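Local coordinates for PTS system, nitrogen regulatory IIA protein (PDB 2A0J), which probably acts as the phosphoryl-accepting IIA protein of a nitrogen-related phosphotransferase system, with a regulatory rather than a sugar-transporting role, at residues 17-22 / 85-90; 59-64 / 91-96. All coordinates share one frame; numbering follows the deposited sequence.

Interaction 1 (17-22 / 85-90); sequences MEVGSK and EPVGFD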
ATOM      1  N   MET A  17       1.218  12.920   3.486  1.00 15.90           N
ATOM      2  CA  MET A  17       0.065  12.750   4.366  1.00 15.82           C
ATOM      3  C   MET A  17       0.377  12.902   5.856  1.00 19.32           C
ATOM      4  O   MET A  17       1.286  12.269   6.388  1.00 24.47           O
ATOM      5  CB  MET A  17      -0.582  11.386   4.123  1.00 15.97           C
ATOM      6  CG  MET A  17      -1.797  11.112   5.007  1.00 31.56           C
ATOM      7  SD  MET A  17      -2.400   9.415   4.872  1.00 27.46           S
ATOM      8  CE  MET A  17      -3.378   9.544   3.396  1.00 33.78           C
ATOM      9  N   GLU A  18      -0.386  13.760   6.519  1.00 18.53           N
ATOM     10  CA  GLU A  18      -0.227  13.993   7.943  1.00 22.32           C
ATOM     11  C   GLU A  18      -1.144  13.000   8.649  1.00 22.89           C
ATOM     12  O   GLU A  18      -2.360  13.193   8.715  1.00 20.42           O
ATOM     13  CB  GLU A  18      -0.631  15.430   8.279  1.00 38.18           C
ATOM     14  CG  GLU A  18      -0.621  15.761   9.759  1.00 48.06           C
ATOM     15  CD  GLU A  18      -0.970  17.213  10.017  1.00 65.09           C
ATOM     16  OE1 GLU A  18      -0.180  18.092   9.608  1.00 75.29           O
ATOM     17  OE2 GLU A  18      -2.031  17.478  10.620  1.00 71.89           O
ATOM     18  N   VAL A  19      -0.565  11.927   9.166  1.00 25.37           N
ATOM     19  CA  VAL A  19      -1.357  10.906   9.836  1.00 32.41           C
ATOM     20  C   VAL A  19      -0.728  10.499  11.166  1.00 30.88           C
ATOM     21  O   VAL A  19       0.489  10.323  11.261  1.00 34.88           O
ATOM     22  CB  VAL A  19      -1.547   9.666   8.907  1.00 29.47           C
ATOM     23  CG1 VAL A  19      -0.198   9.173   8.402  1.00 42.57           C
ATOM     24  CG2 VAL A  19      -2.268   8.563   9.641  1.00 33.08           C
ATOM     25  N   GLY A  20      -1.572  10.354  12.187  1.00 34.12           N
ATOM     26  CA  GLY A  20      -1.095   9.993  13.512  1.00 30.78           C
ATOM     27  C   GLY A  20      -1.119   8.519  13.878  1.00 32.39           C
ATOM     28  O   GLY A  20      -0.211   8.036  14.554  1.00 37.15           O
ATOM     29  N   SER A  21      -2.144   7.792  13.450  1.00 26.86           N
ATOM     30  CA  SER A  21      -2.215   6.379  13.786  1.00 20.12           C
ATOM     31  C   SER A  21      -2.370   5.482  12.570  1.00 25.19           C
ATOM     32  O   SER A  21      -2.706   5.944  11.475  1.00 21.67           O
ATOM     33  CB  SER A  21      -3.369   6.123  14.750  1.00 15.42           C
ATOM     34  OG  SER A  21      -4.610   6.442  14.147  1.00 27.81           O
ATOM     35  N   LYS A  22      -2.114   4.193  12.790  1.00 25.93           N
ATOM     36  CA  LYS A  22      -2.215   3.160  11.764  1.00 23.10           C
ATOM     37  C   LYS A  22      -3.692   2.981  11.410  1.00 22.65           C
ATOM     38  O   LYS A  22      -4.041   2.607  10.292  1.00 27.18           O
ATOM     39  CB  LYS A  22      -1.632   1.855  12.310  1.00 19.10           C
ATOM     40  CG  LYS A  22      -1.444   0.748  11.293  1.00 23.73           C
ATOM     41  CD  LYS A  22      -0.879  -0.474  11.990  1.00 15.26           C
ATOM     42  CE  LYS A  22      -0.579  -1.594  11.025  1.00 18.09           C
ATOM     43  NZ  LYS A  22       0.023  -2.763  11.731  1.00 12.61           N
ATOM     44  N   GLU A  85       5.455  12.053   8.734  1.00 29.47           N
ATOM     45  CA  GLU A  85       6.186  11.543   9.887  1.00 29.32           C
ATOM     46  C   GLU A  85       6.009  10.025   9.933  1.00 18.03           C
ATOM     47  O   GLU A  85       4.996   9.503   9.485  1.00 11.30           O
ATOM     48  CB  GLU A  85       5.632  12.161  11.175  1.00 27.53           C
ATOM     49  CG  GLU A  85       6.634  12.960  11.994  1.00 33.45           C
ATOM     50  CD  GLU A  85       7.027  14.268  11.341  1.00 42.84           C
ATOM     51  OE1 GLU A  85       7.695  14.237  10.290  1.00 43.93           O
ATOM     52  OE2 GLU A  85       6.663  15.333  11.883  1.00 58.08           O
ATOM     53  N   PRO A  86       7.005   9.296  10.456  1.00 24.49           N
ATOM     54  CA  PRO A  86       6.867   7.833  10.521  1.00 22.09           C
ATOM     55  C   PRO A  86       5.676   7.424  11.405  1.00 28.03           C
ATOM     56  O   PRO A  86       5.277   8.157  12.311  1.00 29.67           O
ATOM     57  CB  PRO A  86       8.212   7.386  11.092  1.00 25.20           C
ATOM     58  CG  PRO A  86       9.172   8.450  10.548  1.00 12.74           C
ATOM     59  CD  PRO A  86       8.385   9.720  10.774  1.00 12.46           C
ATOM     60  N   VAL A  87       5.110   6.255  11.133  1.00 26.36           N
ATOM     61  CA  VAL A  87       3.961   5.759  11.887  1.00 16.70           C
ATOM     62  C   VAL A  87       4.238   4.392  12.493  1.00 12.18           C
ATOM     63  O   VAL A  87       4.763   3.506  11.817  1.00 15.38           O
ATOM     64  CB  VAL A  87       2.705   5.663  10.973  1.00 21.70           C
ATOM     65  CG1 VAL A  87       1.638   4.783  11.609  1.00 21.63           C
ATOM     66  CG2 VAL A  87       2.147   7.049  10.724  1.00 14.64           C
ATOM     67  N   GLY A  88       3.900   4.236  13.773  1.00 15.97           N
ATOM     68  CA  GLY A  88       4.097   2.962  14.455  1.00 18.03           C
ATOM     69  C   GLY A  88       3.240   1.937  13.746  1.00 15.20           C
ATOM     70  O   GLY A  88       2.015   2.009  13.797  1.00 14.61           O
ATOM     71  N   PHE A  89       3.884   0.987  13.079  1.00 11.97           N
ATOM     72  CA  PHE A  89       3.180  -0.026  12.304  1.00 14.87           C
ATOM     73  C   PHE A  89       3.263  -1.424  12.899  1.00 19.29           C
ATOM     74  O   PHE A  89       2.843  -2.390  12.261  1.00 25.55           O
ATOM     75  CB  PHE A  89       3.759  -0.070  10.889  1.00 11.41           C
ATOM     76  CG  PHE A  89       2.729  -0.212   9.812  1.00  8.72           C
ATOM     77  CD1 PHE A  89       1.964   0.883   9.414  1.00 20.56           C
ATOM     78  CD2 PHE A  89       2.517  -1.443   9.189  1.00 19.15           C
ATOM     79  CE1 PHE A  89       0.997   0.752   8.405  1.00 24.19           C
ATOM     80  CE2 PHE A  89       1.551  -1.589   8.183  1.00 18.60           C
ATOM     81  CZ  PHE A  89       0.792  -0.493   7.790  1.00  7.58           C
ATOM     82  N   ASP A  90       3.807  -1.541  14.106  1.00 13.20           N
ATOM     83  CA  ASP A  90       3.938  -2.842  14.743  1.00 13.09           C
ATOM     84  C   ASP A  90       4.795  -3.740  13.846  1.00 20.22           C
ATOM     85  O   ASP A  90       4.663  -4.962  13.856  1.00 16.80           O
ATOM     86  CB  ASP A  90       2.553  -3.466  14.962  1.00 19.87           C
ATOM     87  CG  ASP A  90       1.566  -2.497  15.624  1.00 36.42           C
ATOM     88  OD1 ASP A  90       0.948  -1.673  14.910  1.00 39.81           O
ATOM     89  OD2 ASP A  90       1.419  -2.545  16.866  1.00 36.28           O
TER
HETATM   90  O   HOH W   1       2.332  11.424   9.280  1.00 29.20           O
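Lys22 NZ is gripped by several acceptors at once: it gives a hydrogen bond of 2.9 Å to Phe89 O and a weak hydrogen bond of 3.5 Å to Asp90 OD1, part of a salt bridge. The carbonyl is approached from above its plane, 52° out of it. Glu52 supplies a further carboxylate, so two acids, Asp90 and Glu52, share the ammonium, which would be expected to favour its charged form. Lys22 CG stands anti to the backbone N (chi1 -170°) and passes by CD1 and CE1 of the Phe89 ring; the chain beyond it is extended, and the two side chains cross at about a right angle. CE sits over the middle of one face, 3.5 Å from the ring centroid in a CH-pi contact, and NZ adds a cation-pi contact at 4.2 Å from the same centroid. Lysine suits this place because its methylenes cover an aromatic face while its tip still meets oxygens. Val87 turns CG2 to Val19, 3.7 Å from Val19 O and 3.9 Å from Val19 CG1. A water accepts from the backbone N atoms of Val19 and Glu85, bridging the two segments. Ser21, at the N-cap of helix 22-33, takes Arg24 N on its OG. Phe89 packs against Leu25 and Phe26 of that helix and against Ala64 and Pro66 of strand 63-70, joining the helix to the sheet.

Interaction 2 (59-64 / 91-96); sequences LGQGVA and APDGKP
Asp93 meets the backbone of Gly60 and Gln61 through one carboxylate oxygen. The direct hydrogen bond runs from Gln61 N to Asp93 OD2 at 2.7 Å, a short but bent link with 135° at the hydrogen, received on the syn lone pair. The other oxygen first serves its own loop: Lys95 N donates to Asp93 OD1 over 3.1 Å, an Asx turn with a nearly straight bond. A chi1 of 55° keeps Asp93 CG close over its own backbone, where OD1 can take Lys95 N. Aspartate is apt here, since its two oxygens can tie the turn together and reach across to the facing loop.

Water extends the polar network. As a second partner of Asp93 OD1, one molecule donates to it at 2.8 Å and to Lys95 O, and accepts from Gly62 N at 3.1 Å, linking both loops beside the direct bond.

Close van der Waals approaches to the glycines complete the interface. Gly60 CA comes within 3.0 Å of Asp93 OD2; at its positive phi (102°) a CB would crowd the preceding carbonyl O and also run into that oxygen. Gly62, with positive phi, brings CA to 3.3 Å from Pro96 O in a CA-H...O contact. Pro92 suits the second position of the type I turn from Ala91 to Gly94, and its CD lies 4.2 Å from Gly60 N.

This surface contact joins the entry to strand 63-70 with the loop leading into strand 97-106. Those strands run parallel as sheet neighbours, with Gly62 bonded through its backbone to Ser98 and Leu99, while Leu59 and Val63 rest on Phe124 of helix 110-124.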
ATOM      1  N   LEU A  59       7.245  -4.804   6.180  1.00 19.44           N
ATOM      2  CA  LEU A  59       8.333  -5.643   5.684  1.00 19.00           C
ATOM      3  C   LEU A  59       9.633  -5.362   6.416  1.00 20.43           C
ATOM      4  O   LEU A  59      10.611  -6.092   6.267  1.00 18.80           O
ATOM      5  CB  LEU A  59       8.543  -5.400   4.188  1.00 21.37           C
ATOM      6  CG  LEU A  59       7.388  -5.722   3.238  1.00 16.86           C
ATOM      7  CD1 LEU A  59       7.741  -5.232   1.845  1.00 17.89           C
ATOM      8  CD2 LEU A  59       7.124  -7.218   3.233  1.00 18.76           C
ATOM      9  N   GLY A  60       9.631  -4.301   7.214  1.00 18.48           N
ATOM     10  CA  GLY A  60      10.827  -3.920   7.936  1.00 10.50           C
ATOM     11  C   GLY A  60      11.462  -2.741   7.210  1.00 19.82           C
ATOM     12  O   GLY A  60      11.317  -2.612   5.990  1.00 22.54           O
ATOM     13  N   GLN A  61      12.133  -1.870   7.957  1.00 12.07           N
ATOM     14  CA  GLN A  61      12.810  -0.715   7.392  1.00 14.69           C
ATOM     15  C   GLN A  61      11.911   0.399   6.843  1.00 14.85           C
ATOM     16  O   GLN A  61      12.157   0.932   5.760  1.00 13.27           O
ATOM     17  CB  GLN A  61      13.776  -1.184   6.307  1.00 17.85           C
ATOM     18  CG  GLN A  61      14.869  -2.097   6.824  1.00 30.16           C
ATOM     19  CD  GLN A  61      15.428  -3.005   5.742  1.00 60.84           C
ATOM     20  OE1 GLN A  61      16.481  -3.618   5.913  1.00 72.13           O
ATOM     21  NE2 GLN A  61      14.714  -3.105   4.623  1.00 65.91           N
ATOM     22  N   GLY A  62      10.878   0.750   7.605  1.00 18.81           N
ATOM     23  CA  GLY A  62       9.973   1.820   7.212  1.00 12.13           C
ATOM     24  C   GLY A  62       9.012   1.536   6.071  1.00 20.52           C
ATOM     25  O   GLY A  62       8.309   2.441   5.612  1.00 23.43           O
ATOM     26  N   VAL A  63       8.980   0.289   5.610  1.00  9.45           N
ATOM     27  CA  VAL A  63       8.096  -0.106   4.525  1.00 14.48           C
ATOM     28  C   VAL A  63       7.003  -1.071   4.989  1.00 21.75           C
ATOM     29  O   VAL A  63       7.158  -1.773   5.991  1.00 21.61           O
ATOM     30  CB  VAL A  63       8.882  -0.783   3.396  1.00 21.93           C
ATOM     31  CG1 VAL A  63       7.929  -1.181   2.264  1.00 20.29           C
ATOM     32  CG2 VAL A  63       9.978   0.151   2.895  1.00  6.94           C
ATOM     33  N   ALA A  64       5.895  -1.094   4.252  1.00 19.60           N
ATOM     34  CA  ALA A  64       4.771  -1.974   4.558  1.00 14.61           C
ATOM     35  C   ALA A  64       3.918  -2.172   3.303  1.00 17.94           C
ATOM     36  O   ALA A  64       3.942  -1.351   2.378  1.00 15.43           O
ATOM     37  CB  ALA A  64       3.926  -1.382   5.690  1.00  6.54           C
ATOM     38  N   ALA A  91       5.679  -3.106  13.076  1.00 18.31           N
ATOM     39  CA  ALA A  91       6.576  -3.791  12.147  1.00 19.17           C
ATOM     40  C   ALA A  91       7.447  -4.882  12.775  1.00 23.03           C
ATOM     41  O   ALA A  91       7.686  -4.886  13.984  1.00 21.34           O
ATOM     42  CB  ALA A  91       7.463  -2.770  11.452  1.00 15.79           C
ATOM     43  N   PRO A  92       7.946  -5.816  11.942  1.00 24.22           N
ATOM     44  CA  PRO A  92       8.800  -6.940  12.350  1.00 22.25           C
ATOM     45  C   PRO A  92      10.148  -6.565  12.974  1.00 18.49           C
ATOM     46  O   PRO A  92      10.748  -7.382  13.675  1.00 23.29           O
ATOM     47  CB  PRO A  92       8.976  -7.734  11.050  1.00 23.52           C
ATOM     48  CG  PRO A  92       7.751  -7.420  10.284  1.00 30.59           C
ATOM     49  CD  PRO A  92       7.594  -5.938  10.516  1.00 20.54           C
ATOM     50  N   ASP A  93      10.640  -5.355  12.709  1.00 12.57           N
ATOM     51  CA  ASP A  93      11.916  -4.933  13.292  1.00 19.98           C
ATOM     52  C   ASP A  93      11.810  -3.805  14.335  1.00 26.13           C
ATOM     53  O   ASP A  93      12.823  -3.310  14.828  1.00 28.07           O
ATOM     54  CB  ASP A  93      12.919  -4.529  12.196  1.00 17.52           C
ATOM     55  CG  ASP A  93      12.387  -3.446  11.247  1.00 33.97           C
ATOM     56  OD1 ASP A  93      11.523  -2.631  11.635  1.00 26.19           O
ATOM     57  OD2 ASP A  93      12.867  -3.402  10.096  1.00 43.03           O
ATOM     58  N   GLY A  94      10.586  -3.403  14.665  1.00 23.40           N
ATOM     59  CA  GLY A  94      10.389  -2.359  15.659  1.00 25.52           C
ATOM     60  C   GLY A  94      10.431  -0.914  15.176  1.00 25.39           C
ATOM     61  O   GLY A  94      10.126   0.003  15.940  1.00 25.18           O
ATOM     62  N   LYS A  95      10.810  -0.696  13.923  1.00 20.15           N
ATOM     63  CA  LYS A  95      10.880   0.661  13.390  1.00 23.08           C
ATOM     64  C   LYS A  95       9.575   1.067  12.730  1.00 22.56           C
ATOM     65  O   LYS A  95       8.925   0.253  12.077  1.00 23.76           O
ATOM     66  CB  LYS A  95      12.005   0.781  12.358  1.00 29.86           C
ATOM     67  CG  LYS A  95      13.395   0.450  12.875  1.00 33.58           C
ATOM     68  CD  LYS A  95      14.429   0.616  11.769  1.00 34.68           C
ATOM     69  CE  LYS A  95      15.802   0.159  12.219  1.00 39.71           C
ATOM     70  NZ  LYS A  95      15.810  -1.298  12.547  1.00 60.25           N
ATOM     71  N   PRO A  96       9.173   2.341  12.889  1.00 22.16           N
ATOM     72  CA  PRO A  96       7.937   2.870  12.300  1.00 19.75           C
ATOM     73  C   PRO A  96       8.048   2.914  10.768  1.00 18.27           C
ATOM     74  O   PRO A  96       9.140   2.737  10.227  1.00 16.95           O
ATOM     75  CB  PRO A  96       7.822   4.251  12.935  1.00 18.39           C
ATOM     76  CG  PRO A  96       9.258   4.648  13.109  1.00 14.41           C
ATOM     77  CD  PRO A  96       9.889   3.389  13.637  1.00 15.32           C
TER
HETATM   78  O   HOH W   2       9.955  -1.059   9.910  1.00 17.33           O

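In the fold
The two interactions lie with their centres about 12 Å apart and follow the chain in alternation: 17-22, 59-64, then 85-90 running directly into 91-96. Thus one continuous excursion between strands 77-83 and 97-106 meets first the loop before helix 22-33 and then the loop before strand 63-70. The contacts also touch each other, Val87 O lying 3.3 Å from Pro96 CB and Pro86 packing on Pro96. In the four-stranded mixed sheet, the connection between the two central strands touches the loop that leaves edge strand 13-17 and the one that enters edge strand 63-70. Both interactions fall within the type 2 EIIA family region.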